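Beta-xylanase (Roseburia intestinalis L1-82, PDB 6SGF) binds xylan, through this family 86 carbohydrate-binding module, as part of a larger enzyme that probably cleaves internal beta-1,4-xylosidic linkages. Local coordinates at residues Val16-Ala21 with Tyr38-Trp43; Lys31-Lys36 with Asn118-Leu123; Ala56-Val61 with Gln91-Ile96; Gln64-Ser69 with Ile109-Asp114. All blocks are in the same frame, centred on the assembly; numbering follows the deposited sequence.

Interaction 1: Val16-Ala21 with Tyr38-Trp43. With XYP (beta-D-xylopyranose), chain H; XYP (beta-D-xylopyranose), chain C; XYP (beta-D-xylopyranose), chain D.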
# COMPACT_ATOMS: atom_id res chain seq x y z
N VAL B 16 15.41 -2.19 3.62
CA VAL B 16 16.15 -3.34 3.13
C VAL B 16 17.19 -3.74 4.18
O VAL B 16 18.03 -2.94 4.59
CB VAL B 16 16.83 -3.07 1.78
CG1 VAL B 16 17.73 -4.29 1.38
CG2 VAL B 16 15.81 -2.83 0.67
N ALA B 17 17.13 -5.00 4.61
CA ALA B 17 18.13 -5.53 5.53
C ALA B 17 19.34 -6.11 4.79
O ALA B 17 20.49 -5.98 5.23
CB ALA B 17 17.52 -6.61 6.43
N TRP B 18 19.09 -6.76 3.66
CA TRP B 18 20.11 -7.48 2.90
C TRP B 18 19.53 -7.70 1.52
O TRP B 18 18.33 -7.90 1.37
CB TRP B 18 20.46 -8.81 3.56
CG TRP B 18 21.64 -9.55 3.00
CD1 TRP B 18 22.94 -9.48 3.45
CD2 TRP B 18 21.65 -10.51 1.92
NE1 TRP B 18 23.74 -10.34 2.73
CE2 TRP B 18 22.98 -10.98 1.79
CE3 TRP B 18 20.68 -11.00 1.06
CZ2 TRP B 18 23.36 -11.91 0.82
CZ3 TRP B 18 21.04 -11.94 0.10
CH2 TRP B 18 22.39 -12.39 -0.01
N GLY B 19 20.38 -7.62 0.52
CA GLY B 19 19.92 -7.97 -0.80
C GLY B 19 21.00 -8.08 -1.84
O GLY B 19 21.78 -7.14 -2.03
N ASP B 20 21.06 -9.20 -2.56
CA ASP B 20 21.95 -9.26 -3.71
C ASP B 20 21.21 -9.05 -5.03
O ASP B 20 21.84 -8.97 -6.09
CB ASP B 20 22.73 -10.58 -3.74
CG ASP B 20 21.86 -11.82 -3.61
OD1 ASP B 20 20.60 -11.75 -3.56
OD2 ASP B 20 22.46 -12.92 -3.55
N ALA B 21 19.89 -8.93 -4.99
CA ALA B 21 19.17 -8.35 -6.11
C ALA B 21 19.43 -6.84 -6.15
O ALA B 21 19.91 -6.24 -5.19
CB ALA B 21 17.67 -8.61 -5.99
N TYR B 38 18.62 -17.34 -7.33
CA TYR B 38 18.52 -17.20 -5.87
C TYR B 38 18.86 -15.78 -5.40
O TYR B 38 18.86 -15.55 -4.18
CB TYR B 38 19.40 -18.21 -5.09
CG TYR B 38 19.01 -19.64 -5.39
CD1 TYR B 38 17.68 -20.02 -5.41
CD2 TYR B 38 19.96 -20.61 -5.69
CE1 TYR B 38 17.30 -21.33 -5.72
CE2 TYR B 38 19.59 -21.93 -6.00
CZ TYR B 38 18.26 -22.27 -6.01
OH TYR B 38 17.84 -23.55 -6.30
N ASN B 39 19.10 -14.83 -6.31
CA ASN B 39 19.14 -13.42 -5.95
C ASN B 39 17.84 -13.08 -5.20
O ASN B 39 16.76 -13.56 -5.54
CB ASN B 39 19.22 -12.51 -7.19
CG ASN B 39 20.66 -12.21 -7.67
OD1 ASN B 39 20.83 -11.47 -8.63
ND2 ASN B 39 21.66 -12.77 -7.02
N GLN B 40 17.95 -12.21 -4.21
CA GLN B 40 16.83 -11.96 -3.32
C GLN B 40 17.04 -10.67 -2.54
O GLN B 40 18.15 -10.09 -2.49
CB GLN B 40 16.63 -13.13 -2.36
CG GLN B 40 17.77 -13.24 -1.39
CD GLN B 40 17.67 -14.48 -0.53
OE1 GLN B 40 16.71 -14.66 0.23
NE2 GLN B 40 18.66 -15.34 -0.64
N VAL B 41 15.95 -10.23 -1.90
CA VAL B 41 15.96 -9.07 -1.01
C VAL B 41 15.28 -9.49 0.28
O VAL B 41 14.35 -10.31 0.27
CB VAL B 41 15.23 -7.85 -1.61
CG1 VAL B 41 15.29 -6.65 -0.67
CG2 VAL B 41 15.82 -7.50 -2.93
N LYS B 42 15.78 -8.97 1.39
CA LYS B 42 15.19 -9.20 2.70
C LYS B 42 14.87 -7.83 3.30
O LYS B 42 15.74 -6.96 3.32
CB LYS B 42 16.15 -9.97 3.61
CG LYS B 42 15.65 -10.05 5.04
CD LYS B 42 16.68 -10.78 5.94
CE LYS B 42 16.21 -10.88 7.36
NZ LYS B 42 17.19 -11.59 8.25
N TRP B 43 13.63 -7.64 3.76
CA TRP B 43 13.22 -6.39 4.38
C TRP B 43 12.86 -6.60 5.86
O TRP B 43 12.14 -7.54 6.20
CB TRP B 43 11.99 -5.79 3.71
CG TRP B 43 12.09 -5.33 2.31
CD1 TRP B 43 12.37 -4.07 1.88
CD2 TRP B 43 11.83 -6.12 1.15
NE1 TRP B 43 12.32 -4.03 0.49
CE2 TRP B 43 11.98 -5.27 0.03
CE3 TRP B 43 11.50 -7.46 0.95
CZ2 TRP B 43 11.79 -5.72 -1.26
CZ3 TRP B 43 11.32 -7.91 -0.34
CH2 TRP B 43 11.46 -7.04 -1.43
C1 XYP H . 19.96 -19.30 -0.79
C2 XYP H . 18.51 -18.91 -0.48
C3 XYP H . 17.68 -20.13 -0.34
C4 XYP H . 17.87 -21.10 -1.49
C5 XYP H . 19.35 -21.44 -1.75
O2 XYP H . 18.52 -18.07 0.68
O3 XYP H . 16.28 -19.71 -0.30
O4 XYP H . 17.14 -22.29 -1.15
O5 XYP H . 20.03 -20.18 -2.00
O1 XYP C . 25.83 -16.94 -0.61
C1 XYP C . 24.51 -16.86 -0.96
C2 XYP C . 24.23 -17.85 -2.10
C3 XYP C . 22.78 -18.02 -2.43
C4 XYP C . 22.09 -18.21 -1.11
C5 XYP C . 22.29 -17.09 -0.09
O2 XYP C . 24.92 -17.34 -3.25
O3 XYP C . 22.56 -19.22 -3.24
O4 XYP C . 20.71 -18.30 -1.39
O5 XYP C . 23.71 -17.08 0.29
C1 XYP D . 16.64 -23.15 -2.11
C2 XYP D . 16.18 -24.46 -1.48
C3 XYP D . 15.54 -25.37 -2.46
C4 XYP D . 14.45 -24.65 -3.17
C5 XYP D . 14.89 -23.29 -3.74
O2 XYP D . 17.29 -25.14 -0.90
O3 XYP D . 14.93 -26.47 -1.75
O4 XYP D . 14.00 -25.36 -4.31
O5 XYP D . 15.44 -22.45 -2.69
O HOH W 1 20.74 -15.01 -2.63
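Lys42, Gln40 and Trp18 bury the most surface where residues 16-21 lie antiparallel to 38-43. Lys42 N donates to Trp18 O at 2.8 Å, while Lys42 O accepts the N-H of Ala17 at 2.7 Å and, weakly, that of Trp18. Two successive residues thus face one. Lysine fits because its CG lies 4.2 Å from Ala17 CB and the extended chain then leads away to carry the amine to a cation-pi contact with Tyr73. Gln40 CG sits between the backbone N and the carbonyl carbon (chi1 68°), where it meets the Trp18 ring edge, 3.8 Å from CZ3, with the indole and amide planes 88° apart. Asp20 OD1 secures the backbone N of Gln40 at 2.8 Å. The Gln40 amide, able both to donate and to accept, works toward the sugar: NE2 bonds to O2 of xylose chain H at 3.0 Å and nearly straight (169°), and also to a water shared with Asp20 OD2 and Tyr38 O, while OE1 is taken by Lys71. One face of the Tyr38 ring lies under C5 of the same xylose. A classic beta bulge between edge strand 15-19 and strand 40-50 leads into an aromatic-plus-amide sugar site characteristic of carbohydrate-binding modules.

Interaction 2: Lys31-Lys36 with Asn118-Leu123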
# COMPACT_ATOMS: atom_id res chain seq x y z
N LYS B 31 11.26 -1.54 -6.49
CA LYS B 31 11.46 -2.06 -7.84
C LYS B 31 12.71 -2.94 -7.83
O LYS B 31 13.79 -2.50 -7.45
CB LYS B 31 11.58 -0.93 -8.86
CG LYS B 31 10.32 -0.02 -8.89
CD LYS B 31 10.04 0.64 -10.21
CE LYS B 31 8.72 1.43 -10.12
NZ LYS B 31 7.55 0.61 -10.41
N LEU B 32 12.54 -4.21 -8.20
CA LEU B 32 13.60 -5.19 -8.05
C LEU B 32 14.02 -5.73 -9.41
O LEU B 32 13.19 -5.89 -10.32
CB LEU B 32 13.16 -6.36 -7.16
CG LEU B 32 12.42 -6.01 -5.87
CD1 LEU B 32 11.96 -7.31 -5.21
CD2 LEU B 32 13.25 -5.17 -4.94
N SER B 33 15.32 -6.02 -9.52
CA SER B 33 15.88 -6.66 -10.70
C SER B 33 16.82 -7.78 -10.25
O SER B 33 17.68 -7.57 -9.39
CB SER B 33 16.64 -5.65 -11.58
OG SER B 33 16.77 -6.21 -12.86
N PHE B 34 16.68 -8.94 -10.87
CA PHE B 34 17.44 -10.11 -10.45
C PHE B 34 18.34 -10.57 -11.59
O PHE B 34 17.88 -10.78 -12.71
CB PHE B 34 16.54 -11.27 -10.07
CG PHE B 34 15.47 -10.94 -9.10
CD1 PHE B 34 14.21 -10.56 -9.56
CD2 PHE B 34 15.68 -11.07 -7.75
CE1 PHE B 34 13.20 -10.27 -8.67
CE2 PHE B 34 14.67 -10.81 -6.84
CZ PHE B 34 13.41 -10.42 -7.32
N ALA B 35 19.62 -10.73 -11.30
CA ALA B 35 20.57 -11.12 -12.32
C ALA B 35 20.97 -12.59 -12.26
O ALA B 35 21.34 -13.16 -13.29
CB ALA B 35 21.83 -10.26 -12.17
N LYS B 36 20.89 -13.20 -11.09
CA LYS B 36 21.32 -14.60 -10.96
C LYS B 36 20.31 -15.39 -10.15
O LYS B 36 19.55 -14.81 -9.40
CB LYS B 36 22.68 -14.69 -10.28
CG LYS B 36 23.50 -15.90 -10.68
CD LYS B 36 23.73 -16.95 -9.61
CE LYS B 36 24.54 -18.14 -10.12
NZ LYS B 36 23.82 -18.98 -11.10
N ASN B 118 15.65 -10.22 -18.06
CA ASN B 118 14.59 -9.23 -17.79
C ASN B 118 13.69 -9.70 -16.64
O ASN B 118 12.46 -9.69 -16.72
CB ASN B 118 13.76 -8.95 -19.05
CG ASN B 118 14.60 -8.35 -20.18
OD1 ASN B 118 15.80 -8.12 -20.04
ND2 ASN B 118 13.95 -8.10 -21.32
N ALA B 119 14.34 -10.16 -15.59
CA ALA B 119 13.64 -10.68 -14.41
C ALA B 119 13.45 -9.54 -13.43
O ALA B 119 14.39 -9.14 -12.74
CB ALA B 119 14.46 -11.81 -13.79
N THR B 120 12.24 -8.99 -13.39
CA THR B 120 11.94 -7.83 -12.57
C THR B 120 10.56 -8.00 -11.95
O THR B 120 9.71 -8.73 -12.47
CB THR B 120 12.02 -6.51 -13.38
OG1 THR B 120 11.05 -6.52 -14.43
CG2 THR B 120 13.38 -6.31 -14.03
N VAL B 121 10.35 -7.31 -10.83
CA VAL B 121 9.05 -7.28 -10.15
C VAL B 121 9.08 -6.08 -9.21
O VAL B 121 10.14 -5.60 -8.83
CB VAL B 121 8.76 -8.60 -9.38
CG1 VAL B 121 9.75 -8.79 -8.20
CG2 VAL B 121 7.33 -8.60 -8.88
N SER B 122 7.90 -5.57 -8.87
CA SER B 122 7.77 -4.50 -7.88
C SER B 122 6.98 -4.99 -6.67
O SER B 122 5.95 -5.65 -6.83
CB SER B 122 7.06 -3.30 -8.48
OG SER B 122 7.80 -2.81 -9.56
N LEU B 123 7.45 -4.64 -5.47
CA LEU B 123 6.71 -4.93 -4.25
C LEU B 123 5.91 -3.70 -3.88
O LEU B 123 6.48 -2.62 -3.71
CB LEU B 123 7.64 -5.33 -3.11
CG LEU B 123 6.94 -5.52 -1.76
CD1 LEU B 123 6.04 -6.72 -1.71
CD2 LEU B 123 7.92 -5.58 -0.61
O HOH W 2 17.35 -10.22 -15.24
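Leu32 N donates to Val121 O at 2.8 Å, the shortest direct polar bond between residues 31-36 and 118-123, with the donor almost in line with the carbonyl (172°). The return bond, from Val121 N to Leu32 O, is longer at 3.2 Å and arrives tilted from the carbonyl plane. Leu32 O also receives a CA-H contact from Thr120, so two groups meet this acceptor. Further on, Phe34 N donates to Ala119 O at 3.0 Å, but the other half of the exchange passes through a water, which donates to Phe34 O and accepts from Ala119 N.

Leucine, phenylalanine and valine suit the face they share because it turns into the protein. Val121 chi1 of 66° sets CG1 between the backbone N and the carbonyl carbon. There this methyl meets Phe34 CE1 at 3.8 Å, at the ring edge and in its plane, and Leu32 CD1 at 4.0 Å. The Leu32 and Val121 side chains lie side by side and point the same way. Beyond them Leu32 touches Val41 and Trp43, and Phe34 touches Ala21 and Ile111. Ala119, with only a methyl, packs beside Phe34, CB to CB 4.3 Å.

The other face carries more polar residues: Ser33 OG lies 3.6 Å from Thr120 CG2, and the aliphatic part of Lys31 passes Ser122. One apolar face packed against a second sheet and one more polar face are characteristic of the antiparallel strands of a beta-sandwich.

Interaction 3: Ala56-Val61 with Gln91-Ile96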
# COMPACT_ATOMS: atom_id res chain seq x y z
N ALA B 56 -2.12 -15.08 8.26
CA ALA B 56 -1.78 -15.01 6.85
C ALA B 56 -0.89 -13.80 6.63
O ALA B 56 -1.05 -12.76 7.28
CB ALA B 56 -3.06 -14.90 5.99
N VAL B 57 0.06 -13.96 5.71
CA VAL B 57 0.89 -12.86 5.22
C VAL B 57 0.66 -12.74 3.71
O VAL B 57 0.92 -13.69 2.96
CB VAL B 57 2.39 -13.09 5.51
CG1 VAL B 57 3.19 -11.88 5.07
CG2 VAL B 57 2.64 -13.35 7.02
N THR B 58 0.21 -11.57 3.26
CA THR B 58 -0.12 -11.37 1.85
C THR B 58 0.83 -10.34 1.24
O THR B 58 0.91 -9.21 1.71
CB THR B 58 -1.57 -10.95 1.69
OG1 THR B 58 -2.41 -11.98 2.22
CG2 THR B 58 -1.91 -10.76 0.21
N PHE B 59 1.53 -10.75 0.19
CA PHE B 59 2.43 -9.89 -0.55
C PHE B 59 1.69 -9.38 -1.77
O PHE B 59 1.17 -10.19 -2.56
CB PHE B 59 3.69 -10.63 -1.02
CG PHE B 59 4.54 -11.19 0.08
CD1 PHE B 59 4.08 -12.23 0.88
CD2 PHE B 59 5.80 -10.69 0.29
CE1 PHE B 59 4.89 -12.78 1.88
CE2 PHE B 59 6.61 -11.23 1.24
CZ PHE B 59 6.15 -12.28 2.05
N GLN B 60 1.65 -8.07 -1.94
CA GLN B 60 1.11 -7.45 -3.14
C GLN B 60 2.25 -6.99 -4.03
O GLN B 60 3.15 -6.26 -3.57
CB GLN B 60 0.20 -6.27 -2.79
CG GLN B 60 -0.47 -5.62 -4.00
CD GLN B 60 -1.46 -4.50 -3.62
OE1 GLN B 60 -1.50 -4.04 -2.48
NE2 GLN B 60 -2.23 -4.08 -4.57
N VAL B 61 2.21 -7.41 -5.30
CA VAL B 61 3.23 -7.10 -6.28
C VAL B 61 2.61 -6.46 -7.52
O VAL B 61 1.39 -6.50 -7.74
CB VAL B 61 4.06 -8.34 -6.67
CG1 VAL B 61 4.74 -8.93 -5.45
CG2 VAL B 61 3.20 -9.36 -7.35
N GLN B 91 -0.62 -13.84 -10.23
CA GLN B 91 -1.48 -13.10 -9.30
C GLN B 91 -0.77 -11.82 -8.94
O GLN B 91 0.46 -11.75 -9.00
CB GLN B 91 -1.77 -13.90 -8.03
CG GLN B 91 -2.38 -15.27 -8.30
CD GLN B 91 -2.29 -16.22 -7.11
OE1 GLN B 91 -2.23 -17.45 -7.28
NE2 GLN B 91 -2.27 -15.66 -5.90
N THR B 92 -1.52 -10.81 -8.51
CA THR B 92 -0.89 -9.62 -7.94
C THR B 92 -0.87 -9.64 -6.43
O THR B 92 -0.26 -8.76 -5.81
CB THR B 92 -1.57 -8.31 -8.39
OG1 THR B 92 -2.97 -8.40 -8.12
CG2 THR B 92 -1.32 -8.00 -9.89
N GLU B 93 -1.53 -10.63 -5.81
CA GLU B 93 -1.48 -10.84 -4.37
C GLU B 93 -1.29 -12.32 -4.10
O GLU B 93 -2.04 -13.16 -4.64
CB GLU B 93 -2.78 -10.33 -3.71
CG GLU B 93 -2.92 -8.84 -3.90
CD GLU B 93 -3.85 -8.17 -2.92
OE1 GLU B 93 -4.68 -8.86 -2.30
OE2 GLU B 93 -3.74 -6.93 -2.78
N TYR B 94 -0.31 -12.64 -3.27
CA TYR B 94 -0.00 -14.02 -2.90
C TYR B 94 -0.02 -14.14 -1.39
O TYR B 94 0.52 -13.29 -0.69
CB TYR B 94 1.38 -14.44 -3.39
CG TYR B 94 1.60 -14.33 -4.89
CD1 TYR B 94 1.19 -15.34 -5.73
CD2 TYR B 94 2.24 -13.22 -5.46
CE1 TYR B 94 1.39 -15.27 -7.09
CE2 TYR B 94 2.42 -13.14 -6.82
CZ TYR B 94 2.00 -14.19 -7.63
OH TYR B 94 2.18 -14.18 -8.98
N THR B 95 -0.55 -15.26 -0.88
CA THR B 95 -0.70 -15.43 0.56
C THR B 95 0.14 -16.60 1.05
O THR B 95 0.15 -17.67 0.43
CB THR B 95 -2.16 -15.65 0.93
OG1 THR B 95 -2.90 -14.45 0.69
CG2 THR B 95 -2.30 -16.01 2.38
N ILE B 96 0.89 -16.38 2.13
CA ILE B 96 1.58 -17.44 2.85
C ILE B 96 0.92 -17.56 4.21
O ILE B 96 0.72 -16.55 4.90
CB ILE B 96 3.08 -17.14 3.02
CG1 ILE B 96 3.81 -17.21 1.67
CG2 ILE B 96 3.72 -18.15 3.98
CD1 ILE B 96 5.23 -16.70 1.79
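Tyr94 turns the edge of its ring to Val61, whose CG2 lies near the ring plane, 3.9 Å from CE2; the side chains cross at about a right angle. The Phe59 ring has the carbonyl O of Tyr94 at its edge and meets Ile96 obliquely, CE1 to CD1 3.9 Å. On this buried face Phe59, Tyr94 and Ile96 pack on Leu70, Val57 and Phe59 on Val126, and Val61 on Ile68. The Tyr94 hydroxyl is satisfied: it accepts from Gln91 N at 3.1 Å and is hydrogen-bonded to Gln64.

On the opposite, polar face Thr58 OG1 and Thr95 OG1 share a hydrogen bond of 2.9 Å in which either may donate; both hydroxyls lie anti to their carbonyl carbons (chi1 -60° and -68°), which brings them together. Threonine suits the site: beta-branching favours strands, and one branch is a hydroxyl, the other a methyl. Gln60 and Glu93 run side by side, their amide and carboxylate planes 80° apart, with CD to OE2 3.4 Å. Gln60 OE1 binds Ser125, and Glu93 lies near Asp12 of the second subunit, a like charge.

Val57 and Ile96 exchange two 2.8 Å backbone bonds, Phe59 and Tyr94 two more of 2.9 Å, and Val61 N adds one to Thr92 O. Such regular antiparallel pairing, with one face of side chains buried, is that of a beta-sandwich sheet.

Interaction 4: Gln64-Ser69 with Ile109-Asp114. With XYP (beta-D-xylopyranose), chain H.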
# COMPACT_ATOMS: atom_id res chain seq x y z
N GLN B 64 5.06 -7.86 -12.44
CA GLN B 64 5.80 -9.10 -12.24
C GLN B 64 6.17 -9.71 -13.59
O GLN B 64 5.29 -10.04 -14.39
CB GLN B 64 4.98 -10.09 -11.42
CG GLN B 64 5.75 -11.38 -11.07
CD GLN B 64 4.91 -12.38 -10.26
OE1 GLN B 64 3.80 -12.11 -9.86
NE2 GLN B 64 5.46 -13.54 -10.06
N LYS B 65 7.47 -9.88 -13.83
CA LYS B 65 7.96 -10.40 -15.09
C LYS B 65 8.75 -11.68 -14.92
O LYS B 65 9.45 -12.09 -15.86
CB LYS B 65 8.83 -9.38 -15.82
CG LYS B 65 8.16 -8.05 -16.03
CD LYS B 65 7.22 -8.00 -17.16
CE LYS B 65 6.79 -6.54 -17.40
NZ LYS B 65 5.64 -6.14 -16.51
N VAL B 66 8.68 -12.32 -13.75
CA VAL B 66 9.38 -13.57 -13.47
C VAL B 66 8.64 -14.27 -12.33
O VAL B 66 8.09 -13.58 -11.45
CB VAL B 66 10.86 -13.29 -13.12
CG1 VAL B 66 10.94 -12.37 -11.88
CG2 VAL B 66 11.63 -14.60 -12.90
N PRO B 67 8.58 -15.61 -12.28
CA PRO B 67 8.01 -16.26 -11.08
C PRO B 67 8.83 -15.91 -9.85
O PRO B 67 10.05 -15.76 -9.92
CB PRO B 67 8.09 -17.76 -11.41
CG PRO B 67 8.18 -17.81 -12.94
CD PRO B 67 8.95 -16.60 -13.32
N ILE B 68 8.15 -15.76 -8.70
CA ILE B 68 8.82 -15.32 -7.49
C ILE B 68 8.62 -16.32 -6.36
O ILE B 68 7.64 -17.06 -6.31
CB ILE B 68 8.38 -13.90 -7.01
CG1 ILE B 68 6.87 -13.82 -6.74
CG2 ILE B 68 8.80 -12.87 -8.00
CD1 ILE B 68 6.43 -12.48 -6.23
N SER B 69 9.56 -16.28 -5.41
CA SER B 69 9.50 -16.99 -4.15
C SER B 69 9.37 -15.97 -3.02
O SER B 69 9.98 -14.90 -3.06
CB SER B 69 10.76 -17.84 -3.99
OG SER B 69 10.73 -18.83 -5.03
N ILE B 109 11.75 -11.63 -0.92
CA ILE B 109 11.40 -12.06 -2.26
C ILE B 109 12.67 -12.56 -2.92
O ILE B 109 13.72 -11.91 -2.80
CB ILE B 109 10.77 -10.94 -3.11
CG1 ILE B 109 9.45 -10.48 -2.48
CG2 ILE B 109 10.63 -11.44 -4.57
CD1 ILE B 109 8.79 -9.29 -3.26
N MET B 110 12.59 -13.71 -3.59
CA MET B 110 13.71 -14.37 -4.24
C MET B 110 13.26 -14.95 -5.58
O MET B 110 12.08 -15.23 -5.77
CB MET B 110 14.25 -15.49 -3.32
CG MET B 110 15.34 -16.32 -3.90
SD MET B 110 15.85 -17.64 -2.74
CE MET B 110 14.51 -18.81 -2.82
N ILE B 111 14.20 -15.15 -6.51
CA ILE B 111 13.89 -15.89 -7.74
C ILE B 111 14.63 -17.23 -7.73
O ILE B 111 15.74 -17.34 -7.21
CB ILE B 111 14.24 -15.11 -9.03
CG1 ILE B 111 15.71 -14.72 -9.07
CG2 ILE B 111 13.32 -13.90 -9.16
CD1 ILE B 111 16.29 -14.84 -10.49
N THR B 112 14.00 -18.24 -8.33
CA THR B 112 14.63 -19.55 -8.50
C THR B 112 15.03 -19.83 -9.93
O THR B 112 15.62 -20.88 -10.21
CB THR B 112 13.70 -20.68 -8.03
OG1 THR B 112 12.45 -20.59 -8.71
CG2 THR B 112 13.46 -20.61 -6.53
N GLU B 113 14.74 -18.92 -10.86
CA GLU B 113 15.13 -19.13 -12.25
C GLU B 113 16.65 -19.21 -12.41
O GLU B 113 17.39 -18.31 -11.98
CB GLU B 113 14.58 -17.99 -13.10
CG GLU B 113 14.30 -18.27 -14.55
CD GLU B 113 13.12 -19.20 -14.75
OE1 GLU B 113 11.94 -18.74 -14.66
OE2 GLU B 113 13.39 -20.39 -14.99
N ASP B 114 17.12 -20.26 -13.10
CA ASP B 114 18.56 -20.52 -13.23
C ASP B 114 19.27 -19.53 -14.16
O ASP B 114 20.46 -19.28 -13.97
CB ASP B 114 18.80 -21.98 -13.64
CG ASP B 114 18.23 -22.31 -14.97
OD1 ASP B 114 17.54 -21.44 -15.53
OD2 ASP B 114 18.49 -23.43 -15.45
C1 XYP H . 19.96 -19.30 -0.79
C2 XYP H . 18.51 -18.91 -0.48
C3 XYP H . 17.68 -20.13 -0.34
C4 XYP H . 17.87 -21.10 -1.49
C5 XYP H . 19.35 -21.44 -1.75
O2 XYP H . 18.52 -18.07 0.68
O3 XYP H . 16.28 -19.71 -0.30
O4 XYP H . 17.14 -22.29 -1.15
O5 XYP H . 20.03 -20.18 -2.00
O HOH W 3 10.65 -18.44 -7.88
O HOH W 4 12.02 -17.64 -10.46
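In the five-stranded sheet that carries the xylan site, strands 68-73 and 103-110 meet through Ser69 and Met110, an antiparallel hydrogen-bonded pair. Ser69 N donates to Met110 O at 2.8 Å, and Met110 N answers to Ser69 O at 2.9 Å. The Met110 chain runs out straight and then bends at its last torsion (chi3 74°), which places CE 4.0 Å from Ser69 CB and against the sugar; SD and CE each lie 3.2 Å from O3 of xylose chain H. An unbranched, polarisable thioether suits a sugar surface, and Met110 also touches Tyr38 and Tyr86, both pocket residues.

On the side of Pro67 and Thr112, before Ser69 and after Met110, the two chains diverge, and waters join them. One is hydrogen-bonded to both Ser69 OG and Thr112 OG1. A second donates to Pro67 O at 2.8 Å and accepts from Thr112 N, so Thr112, a pocket residue, is tied to the neighbouring loop by solvent. Here the beta-sandwich sheet gives way to loops at its end. Proline brings no N-H to be satisfied, yet its carbonyl still accepts from the second water and, weakly, from the first.

Branched aliphatic side chains fill the buried side: Val66 CG1 meets Ile111 CG2 at 3.9 Å, the two side chains crossing at about a right angle, and Ile68 CB lies 4.1 Å from Ile109 CG2.

In the fold
From the N terminus, interaction 1 closes a short loop, bringing residues 38-43 back to 16-21 around the hairpin of strands 22-26 and 29-34. Interaction 2 opens inside that loop, so the two cross, and it closes only at 118-123, near the end of the chain. Its long loop encloses interactions 3 and 4, which cross each other: 56-61 waits for 91-96, while 64-69, starting between them, waits for 109-114. Interactions 1 and 4 belong to the sheet that carries the glycan, joined there by neighbouring strands 40-50 and 103-110. Interactions 2 and 3 belong to the other sheet, joined by strands 119-130 and 54-62.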